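Local coordinates for ancylostoma secreted protein 1 (Necator americanus, PDB 3NT8), which is a secreted protein of two CAP domains, probably associated with the transition of infective hookworm larvae to parasitism, at residues G125-A130 and F147-M152; K140-G145 and I183-M188; N307-S312 and S326-N331. All blocks are in the same frame, centred on the assembly; numbering follows the deposited sequence.

Interaction 1: residues G125-A130 and F147-M152; sequences GWWSGA and FAFSNM
Phe-149 is held at one face and at its edge by different chemistry: the CB of Ala-130 sits over the centre of its face, and its edge points into the face of Trp-127. The methyl stands 3.5 Å from the Phe-149 ring centroid and only 8° off the normal, a well-formed CH-pi contact that a residue as small as alanine allows. At the ring's edge, CE1 of Phe-149 lies 3.6 Å from CZ2 of Trp-127, making a T-shaped pair with planes at 65°. CG of Phe-149, anti to the backbone N (chi1 169°), starts the ring off toward this seam.

Met-152 touches both tryptophans. Its CB meets the edge of Trp-127, 3.6 Å from CE3, while SD lies 3.5 Å from CB of Trp-126 and at the edges of both indole rings, a Met-aromatic contact with each. Ala-148 CB completes the seam, 3.8 Å from Trp-126 CD1. The polar end of Trp-127 turns elsewhere, NE1 donating to Glu-56.

No hydrogen bond links these two helical pieces of the CAP domain; their union rests on dispersion and the weak electrostatics of C-H and sulfur against aromatic rings.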
loop_
_atom_site.group_PDB
_atom_site.type_symbol
_atom_site.label_atom_id
_atom_site.label_comp_id
_atom_site.label_asym_id
_atom_site.label_seq_id
_atom_site.Cartn_x
_atom_site.Cartn_y
_atom_site.Cartn_z
ATOM N N GLY A 125 4.202 -23.146 -9.171
ATOM C CA GLY A 125 5.410 -22.484 -9.695
ATOM C C GLY A 125 5.519 -21.004 -9.245
ATOM O O GLY A 125 6.608 -20.546 -8.844
ATOM N N TRP A 126 4.413 -20.281 -9.295
ATOM C CA TRP A 126 4.329 -18.908 -8.722
ATOM C C TRP A 126 4.615 -18.897 -7.243
ATOM O O TRP A 126 5.397 -18.088 -6.755
ATOM C CB TRP A 126 2.958 -18.269 -8.988
ATOM C CG TRP A 126 2.701 -17.952 -10.398
ATOM C CD1 TRP A 126 3.656 -17.790 -11.401
ATOM C CD2 TRP A 126 1.433 -17.691 -11.027
ATOM N NE1 TRP A 126 3.031 -17.479 -12.577
ATOM C CE2 TRP A 126 1.678 -17.445 -12.394
ATOM C CE3 TRP A 126 0.128 -17.647 -10.576
ATOM C CZ2 TRP A 126 0.664 -17.139 -13.315
ATOM C CZ3 TRP A 126 -0.886 -17.371 -11.508
ATOM C CH2 TRP A 126 -0.604 -17.131 -12.859
ATOM N N TRP A 127 3.969 -19.830 -6.550
ATOM C CA TRP A 127 4.033 -19.934 -5.119
ATOM C C TRP A 127 5.455 -20.336 -4.576
ATOM O O TRP A 127 5.810 -19.950 -3.447
ATOM C CB TRP A 127 2.904 -20.906 -4.629
ATOM C CG TRP A 127 2.732 -20.846 -3.063
ATOM C CD1 TRP A 127 3.289 -21.689 -2.141
ATOM C CD2 TRP A 127 2.052 -19.820 -2.303
ATOM N NE1 TRP A 127 2.949 -21.297 -0.868
ATOM C CE2 TRP A 127 2.209 -20.140 -0.935
ATOM C CE3 TRP A 127 1.297 -18.683 -2.652
ATOM C CZ2 TRP A 127 1.642 -19.386 0.071
ATOM C CZ3 TRP A 127 0.737 -17.928 -1.653
ATOM C CH2 TRP A 127 0.920 -18.271 -0.301
ATOM N N SER A 128 6.286 -21.002 -5.398
ATOM C CA SER A 128 7.493 -21.660 -4.953
ATOM C C SER A 128 8.591 -20.625 -4.687
ATOM O O SER A 128 9.673 -20.975 -4.258
ATOM C CB SER A 128 7.966 -22.798 -5.922
ATOM O OG SER A 128 8.290 -22.318 -7.228
ATOM N N GLY A 129 8.286 -19.355 -5.002
ATOM C CA GLY A 129 9.147 -18.223 -4.738
ATOM C C GLY A 129 9.711 -18.248 -3.321
ATOM O O GLY A 129 10.916 -18.123 -3.132
ATOM N N ALA A 130 8.836 -18.476 -2.341
ATOM C CA ALA A 130 9.171 -18.311 -0.958
ATOM C C ALA A 130 9.971 -19.470 -0.424
ATOM O O ALA A 130 10.862 -19.271 0.402
ATOM C CB ALA A 130 7.933 -18.159 -0.186
ATOM N N PHE A 147 8.539 -12.058 -6.757
ATOM C CA PHE A 147 7.510 -11.297 -7.458
ATOM C C PHE A 147 6.170 -12.003 -7.502
ATOM O O PHE A 147 5.124 -11.425 -7.164
ATOM C CB PHE A 147 7.920 -11.011 -8.879
ATOM C CG PHE A 147 6.877 -10.235 -9.649
ATOM C CD1 PHE A 147 6.716 -8.859 -9.457
ATOM C CD2 PHE A 147 6.037 -10.886 -10.537
ATOM C CE1 PHE A 147 5.737 -8.136 -10.150
ATOM C CE2 PHE A 147 5.050 -10.155 -11.247
ATOM C CZ PHE A 147 4.899 -8.801 -11.025
ATOM N N ALA A 148 6.182 -13.229 -7.989
ATOM C CA ALA A 148 4.983 -13.959 -8.227
ATOM C C ALA A 148 4.324 -14.417 -6.907
ATOM O O ALA A 148 3.125 -14.388 -6.809
ATOM C CB ALA A 148 5.296 -15.159 -9.195
ATOM N N PHE A 149 5.127 -14.768 -5.902
ATOM C CA PHE A 149 4.655 -15.129 -4.575
ATOM C C PHE A 149 4.006 -13.968 -3.847
ATOM O O PHE A 149 2.987 -14.192 -3.218
ATOM C CB PHE A 149 5.807 -15.745 -3.742
ATOM C CG PHE A 149 5.497 -15.910 -2.244
ATOM C CD1 PHE A 149 4.787 -17.016 -1.790
ATOM C CD2 PHE A 149 5.935 -14.964 -1.298
ATOM C CE1 PHE A 149 4.496 -17.195 -0.415
ATOM C CE2 PHE A 149 5.669 -15.123 0.103
ATOM C CZ PHE A 149 4.940 -16.232 0.545
ATOM N N SER A 150 4.551 -12.757 -3.979
ATOM C CA SER A 150 4.044 -11.529 -3.352
ATOM C C SER A 150 2.616 -11.151 -3.724
ATOM O O SER A 150 1.830 -10.812 -2.828
ATOM C CB SER A 150 5.012 -10.351 -3.556
ATOM O OG SER A 150 4.948 -9.768 -4.851
ATOM N N ASN A 151 2.255 -11.280 -5.012
ATOM C CA ASN A 151 0.879 -11.106 -5.473
ATOM C C ASN A 151 -0.072 -12.139 -4.929
ATOM O O ASN A 151 -1.194 -11.809 -4.606
ATOM C CB ASN A 151 0.724 -11.038 -7.029
ATOM C CG ASN A 151 1.573 -9.937 -7.641
ATOM O OD1 ASN A 151 1.600 -8.848 -7.111
ATOM N ND2 ASN A 151 2.328 -10.254 -8.710
ATOM N N MET A 152 0.389 -13.368 -4.784
ATOM C CA MET A 152 -0.487 -14.443 -4.283
ATOM C C MET A 152 -0.806 -14.275 -2.797
ATOM O O MET A 152 -1.922 -14.576 -2.377
ATOM C CB MET A 152 0.124 -15.818 -4.545
ATOM C CG MET A 152 0.333 -16.125 -5.999
ATOM S SD MET A 152 0.710 -17.882 -6.379
ATOM C CE MET A 152 -0.747 -18.723 -5.698
#

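Interaction 2: residues K140-G145 and I183-M188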
loop_
_atom_site.group_PDB
_atom_site.type_symbol
_atom_site.label_atom_id
_atom_site.label_comp_id
_atom_site.label_asym_id
_atom_site.label_seq_id
_atom_site.Cartn_x
_atom_site.Cartn_y
_atom_site.Cartn_z
ATOM N N LYS A 140 9.176 -8.695 4.481
ATOM C CA LYS A 140 9.268 -7.571 3.538
ATOM C C LYS A 140 9.632 -8.020 2.167
ATOM O O LYS A 140 10.469 -8.936 2.023
ATOM C CB LYS A 140 10.227 -6.458 4.014
ATOM C CG LYS A 140 9.694 -5.714 5.235
ATOM C CD LYS A 140 10.664 -4.723 5.850
ATOM C CE LYS A 140 9.875 -3.867 6.862
ATOM N NZ LYS A 140 10.876 -3.028 7.608
ATOM N N TYR A 141 9.033 -7.376 1.159
ATOM C CA TYR A 141 9.385 -7.664 -0.254
ATOM C C TYR A 141 10.734 -7.038 -0.568
ATOM O O TYR A 141 10.939 -5.820 -0.356
ATOM C CB TYR A 141 8.358 -7.098 -1.254
ATOM C CG TYR A 141 8.657 -7.509 -2.687
ATOM C CD1 TYR A 141 8.228 -8.761 -3.180
ATOM C CD2 TYR A 141 9.347 -6.666 -3.555
ATOM C CE1 TYR A 141 8.493 -9.161 -4.515
ATOM C CE2 TYR A 141 9.643 -7.039 -4.872
ATOM C CZ TYR A 141 9.220 -8.292 -5.329
ATOM O OH TYR A 141 9.436 -8.664 -6.596
ATOM N N THR A 142 11.629 -7.852 -1.126
ATOM C CA THR A 142 12.967 -7.386 -1.527
ATOM C C THR A 142 13.280 -7.899 -2.932
ATOM O O THR A 142 14.371 -7.642 -3.470
ATOM C CB THR A 142 14.078 -7.837 -0.551
ATOM O OG1 THR A 142 13.926 -9.234 -0.250
ATOM C CG2 THR A 142 14.079 -6.998 0.719
ATOM N N GLY A 143 12.316 -8.591 -3.530
ATOM C CA GLY A 143 12.509 -9.166 -4.847
ATOM C C GLY A 143 13.255 -10.457 -4.651
ATOM O O GLY A 143 12.728 -11.382 -4.007
ATOM N N GLY A 144 14.511 -10.500 -5.110
ATOM C CA GLY A 144 15.201 -11.770 -5.235
ATOM C C GLY A 144 14.298 -12.950 -5.584
ATOM O O GLY A 144 14.446 -14.012 -4.969
ATOM N N GLY A 145 13.374 -12.795 -6.557
ATOM C CA GLY A 145 12.502 -13.934 -7.007
ATOM C C GLY A 145 11.197 -14.165 -6.228
ATOM O O GLY A 145 10.619 -15.262 -6.239
ATOM N N ILE A 183 6.095 -4.070 -3.827
ATOM C CA ILE A 183 6.675 -2.752 -3.541
ATOM C C ILE A 183 7.891 -3.002 -2.633
ATOM O O ILE A 183 7.793 -3.771 -1.699
ATOM C CB ILE A 183 5.673 -1.810 -2.860
ATOM C CG1 ILE A 183 4.408 -1.573 -3.697
ATOM C CG2 ILE A 183 6.337 -0.530 -2.473
ATOM C CD1 ILE A 183 4.576 -0.995 -5.059
ATOM N N THR A 184 9.042 -2.403 -2.956
ATOM C CA THR A 184 10.302 -2.663 -2.206
ATOM C C THR A 184 10.197 -2.294 -0.700
ATOM O O THR A 184 9.703 -1.213 -0.348
ATOM C CB THR A 184 11.524 -1.947 -2.838
ATOM O OG1 THR A 184 11.517 -2.110 -4.267
ATOM C CG2 THR A 184 12.869 -2.497 -2.239
ATOM N N ASN A 185 10.603 -3.246 0.159
ATOM C CA ASN A 185 10.618 -3.107 1.612
ATOM C C ASN A 185 9.247 -3.013 2.324
ATOM O O ASN A 185 9.201 -2.792 3.559
ATOM C CB ASN A 185 11.547 -1.933 2.033
ATOM C CG ASN A 185 13.037 -2.216 1.701
ATOM O OD1 ASN A 185 13.700 -1.400 1.086
ATOM N ND2 ASN A 185 13.530 -3.386 2.085
ATOM N N GLN A 186 8.151 -3.113 1.551
ATOM C CA GLN A 186 6.776 -3.174 2.125
ATOM C C GLN A 186 6.497 -4.621 2.547
ATOM O O GLN A 186 6.842 -5.541 1.811
ATOM C CB GLN A 186 5.737 -2.752 1.087
ATOM C CG GLN A 186 4.251 -3.064 1.444
ATOM C CD GLN A 186 3.288 -2.686 0.319
ATOM O OE1 GLN A 186 3.202 -3.414 -0.692
ATOM N NE2 GLN A 186 2.581 -1.556 0.464
ATOM N N PRO A 187 5.932 -4.825 3.749
ATOM C CA PRO A 187 5.646 -6.172 4.221
ATOM C C PRO A 187 4.521 -6.806 3.430
ATOM O O PRO A 187 3.480 -6.178 3.175
ATOM C CB PRO A 187 5.261 -5.988 5.680
ATOM C CG PRO A 187 4.987 -4.476 5.831
ATOM C CD PRO A 187 5.875 -3.830 4.833
ATOM N N MET A 188 4.765 -8.040 3.008
ATOM C CA MET A 188 3.745 -8.800 2.271
ATOM C C MET A 188 2.562 -9.056 3.206
ATOM O O MET A 188 1.416 -9.037 2.762
ATOM C CB MET A 188 4.332 -10.080 1.712
ATOM C CG MET A 188 5.246 -9.785 0.554
ATOM S SD MET A 188 6.076 -11.158 -0.194
ATOM C CE MET A 188 7.235 -11.578 1.123
#
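Lys-140 lays its aliphatic chain beside the backbone carbonyl of Asn-185. Its CB starts 3.8 Å from Asn-185 O, CG closes to 3.4 Å of the same oxygen, and CD makes the nearest approach at 3.3 Å. CE is still beside that oxygen. Beyond CG the chain is extended, and NZ at its tip has a long, weak ion pair with Asp-138. A long flexible residue suits this place: its methylenes pack on the backbone while the ammonium group is carried past it.

The next residue supplies the polar link. Tyr-141 N donates to Gln-186 O over 2.9 Å in a nearly straight bond (173°), although the N-H comes from above the carbonyl plane. This bond and a backbone bond between Met-188 and Asn-139 flank a single beta bridge, in which Lys-140 lies beside Pro-187, and join two loops of the CAP domain without either segment becoming a regular strand. Asn-185 N adds a third link, to Tyr-141 O, 2.6 Å long and nearly along the C=O axis. Residues 183-186 form a type II beta turn, and Asn-185 takes its positive-phi position (phi 68°), a conformation that asparagine tolerates better than most residues.

Tyr-141 CB packs 3.4 Å from Ile-183 O, and CG is anti to the backbone N (chi1 -175°). The ring has Met-188 SD at its edge, 4.4 Å from CD1, and also touches Phe-147 and Ser-150 of helix 147-153. At the outer side, Thr-142 CG2 and Asn-185 ND2 touch where their side chains cross.

Interaction 3: residues N307-S312 and S326-N331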
loop_
_atom_site.group_PDB
_atom_site.type_symbol
_atom_site.label_atom_id
_atom_site.label_comp_id
_atom_site.label_asym_id
_atom_site.label_seq_id
_atom_site.Cartn_x
_atom_site.Cartn_y
_atom_site.Cartn_z
ATOM N N ASN A 307 4.521 16.808 -0.804
ATOM C CA ASN A 307 4.991 15.431 -1.057
ATOM C C ASN A 307 4.333 14.834 -2.291
ATOM O O ASN A 307 3.159 14.983 -2.445
ATOM C CB ASN A 307 4.782 14.528 0.158
ATOM C CG ASN A 307 5.878 14.693 1.226
ATOM O OD1 ASN A 307 6.939 15.219 0.956
ATOM N ND2 ASN A 307 5.608 14.211 2.449
ATOM N N ILE A 308 5.106 14.214 -3.196
ATOM C CA ILE A 308 4.504 13.611 -4.384
ATOM C C ILE A 308 4.739 12.115 -4.438
ATOM O O ILE A 308 5.682 11.586 -3.847
ATOM C CB ILE A 308 4.973 14.250 -5.732
ATOM C CG1 ILE A 308 6.501 14.206 -5.826
ATOM C CG2 ILE A 308 4.434 15.658 -5.851
ATOM C CD1 ILE A 308 7.034 14.526 -7.221
ATOM N N TYR A 309 3.870 11.445 -5.163
ATOM C CA TYR A 309 3.907 9.984 -5.312
ATOM C C TYR A 309 3.313 9.565 -6.678
ATOM O O TYR A 309 2.283 10.111 -7.079
ATOM C CB TYR A 309 3.048 9.375 -4.214
ATOM C CG TYR A 309 2.551 7.957 -4.449
ATOM C CD1 TYR A 309 3.321 6.869 -4.093
ATOM C CD2 TYR A 309 1.280 7.730 -4.982
ATOM C CE1 TYR A 309 2.887 5.593 -4.274
ATOM C CE2 TYR A 309 0.820 6.455 -5.200
ATOM C CZ TYR A 309 1.632 5.374 -4.825
ATOM O OH TYR A 309 1.164 4.078 -5.024
ATOM N N LYS A 310 3.913 8.565 -7.354
ATOM C CA LYS A 310 3.212 7.906 -8.451
ATOM C C LYS A 310 3.350 6.398 -8.378
ATOM O O LYS A 310 4.284 5.866 -7.770
ATOM C CB LYS A 310 3.658 8.434 -9.825
ATOM C CG LYS A 310 5.047 7.958 -10.232
ATOM C CD LYS A 310 5.327 8.270 -11.704
ATOM C CE LYS A 310 6.656 7.643 -12.130
ATOM N NZ LYS A 310 7.703 7.757 -11.068
ATOM N N THR A 311 2.425 5.704 -9.027
ATOM C CA THR A 311 2.596 4.270 -9.231
ATOM C C THR A 311 2.139 3.904 -10.634
ATOM O O THR A 311 1.101 4.388 -11.075
ATOM C CB THR A 311 1.800 3.435 -8.181
ATOM O OG1 THR A 311 1.884 2.026 -8.487
ATOM C CG2 THR A 311 0.383 3.826 -8.186
ATOM N N SER A 312 2.906 3.007 -11.261
ATOM C CA SER A 312 2.665 2.485 -12.592
ATOM C C SER A 312 1.267 1.941 -12.752
ATOM O O SER A 312 0.705 2.047 -13.834
ATOM C CB SER A 312 3.669 1.384 -12.910
ATOM O OG SER A 312 5.018 1.811 -12.671
ATOM N N SER A 326 1.705 7.554 1.742
ATOM C CA SER A 326 2.031 7.987 3.074
ATOM C C SER A 326 3.161 7.152 3.713
ATOM O O SER A 326 4.056 7.704 4.345
ATOM C CB SER A 326 0.748 7.966 3.897
ATOM O OG SER A 326 -0.104 9.004 3.443
ATOM N N GLN A 327 3.114 5.828 3.501
ATOM C CA GLN A 327 4.058 4.922 4.160
ATOM C C GLN A 327 5.413 5.003 3.475
ATOM O O GLN A 327 6.425 4.923 4.148
ATOM C CB GLN A 327 3.533 3.460 4.156
ATOM C CG GLN A 327 2.306 3.248 5.143
ATOM C CD GLN A 327 1.589 1.897 4.871
ATOM O OE1 GLN A 327 1.577 1.405 3.735
ATOM N NE2 GLN A 327 1.034 1.301 5.901
ATOM N N LEU A 328 5.418 5.096 2.138
ATOM C CA LEU A 328 6.679 5.214 1.364
ATOM C C LEU A 328 7.388 6.514 1.745
ATOM O O LEU A 328 8.625 6.523 1.903
ATOM C CB LEU A 328 6.445 5.151 -0.156
ATOM C CG LEU A 328 6.207 3.727 -0.705
ATOM C CD1 LEU A 328 5.637 3.636 -2.199
ATOM C CD2 LEU A 328 7.448 2.779 -0.515
ATOM N N TRP A 329 6.638 7.586 1.895
ATOM C CA TRP A 329 7.250 8.838 2.403
ATOM C C TRP A 329 7.835 8.668 3.811
ATOM O O TRP A 329 8.996 9.092 4.037
ATOM C CB TRP A 329 6.270 9.956 2.432
ATOM C CG TRP A 329 5.708 10.319 1.106
ATOM C CD1 TRP A 329 6.306 10.184 -0.092
ATOM C CD2 TRP A 329 4.419 10.936 0.860
ATOM N NE1 TRP A 329 5.451 10.647 -1.085
ATOM C CE2 TRP A 329 4.293 11.095 -0.522
ATOM C CE3 TRP A 329 3.359 11.340 1.677
ATOM C CZ2 TRP A 329 3.148 11.647 -1.113
ATOM C CZ3 TRP A 329 2.190 11.840 1.057
ATOM C CH2 TRP A 329 2.108 11.985 -0.295
ATOM N N TRP A 330 7.045 8.060 4.730
ATOM C CA TRP A 330 7.437 7.853 6.116
ATOM C C TRP A 330 8.638 6.928 6.300
ATOM O O TRP A 330 9.488 7.186 7.181
ATOM C CB TRP A 330 6.246 7.365 6.973
ATOM C CG TRP A 330 6.525 7.448 8.454
ATOM C CD1 TRP A 330 6.963 6.432 9.271
ATOM C CD2 TRP A 330 6.443 8.624 9.307
ATOM N NE1 TRP A 330 7.135 6.898 10.571
ATOM C CE2 TRP A 330 6.801 8.227 10.613
ATOM C CE3 TRP A 330 6.072 9.961 9.092
ATOM C CZ2 TRP A 330 6.822 9.126 11.683
ATOM C CZ3 TRP A 330 6.092 10.836 10.153
ATOM C CH2 TRP A 330 6.456 10.421 11.424
ATOM N N ASN A 331 8.707 5.875 5.456
ATOM C CA ASN A 331 9.753 4.867 5.534
ATOM C C ASN A 331 11.161 5.379 5.448
ATOM O O ASN A 331 12.080 4.695 5.834
ATOM C CB ASN A 331 9.488 3.649 4.594
ATOM C CG ASN A 331 8.356 2.770 5.116
ATOM O OD1 ASN A 331 8.015 2.837 6.322
ATOM N ND2 ASN A 331 7.717 1.972 4.206
#
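Trp-329 lies with one face against Asn-307 and its N-H bonded to the backbone of the same strand. The CB of Asn-307 is centred over the six-membered ring, 3.4 Å from the centroid and 7° off the normal, a CH-pi contact. Trp-329 NE1 donates to Ile-308 O over 2.9 Å at 151°; the oxygen lies close to the indole plane, whereas the donor stands well above the carbonyl plane. Tryptophan fits here because one side chain offers both a broad apolar face and an N-H for a strand carbonyl.

Tyr-309 adds to the packing of the indole: its CB is 3.8 Å from Trp-329 CZ2, and CE1 meets Leu-328 CD1 at 4.0 Å, with the leucine methyl at the edge of the phenol ring. Tyrosine suits the place, pairing an apolar ring for Leu-328 with a hydroxyl for a polar partner.

A second shell fixes these groups. Asn-307 ND2 donates to His-358 O and is also hydrogen-bonded to Tyr-387 OH, which holds the amide while CB packs on the indole. Tyr-309 OH bonds to Gln-324, one turn before Leu-328 on the same helix, and the His-358 ring stacks on Trp-329.

The segment axes of strand 307-311 and helix 326-330 approach to 9.3 Å at 120°. Strand 305-311 is an outermost strand of its sheet within the chain, paired with strand 381-388, and helix 318-330 packs on it while also touching helices 235-253 and 357-363, as in an alpha-beta-alpha CAP sandwich.

How the interactions relate
Along the chain interactions 1 and 2 are interleaved: segment 140-145 falls between the two segments of interaction 1, and 183-188 follows both. Their centres are 11 Å apart. Both involve helix 147-153, which carries one segment of interaction 1 and is packed on by the loops of interaction 2, Ser-150 CB lying 3.6 Å from Met-188 SD, so they form one continuous region of the first CAP domain. Interaction 3 comes later, in the second CAP domain, about 25 Å from interaction 1 and 16 Å from interaction 2, measured between centres. Interaction 2 nevertheless touches it, Ile-183 CG2 lying 4.0 Å from Leu-328 CD2. Ile-183, at the start of the turn, is thus a point where the first domain touches helix 318-330 of the second.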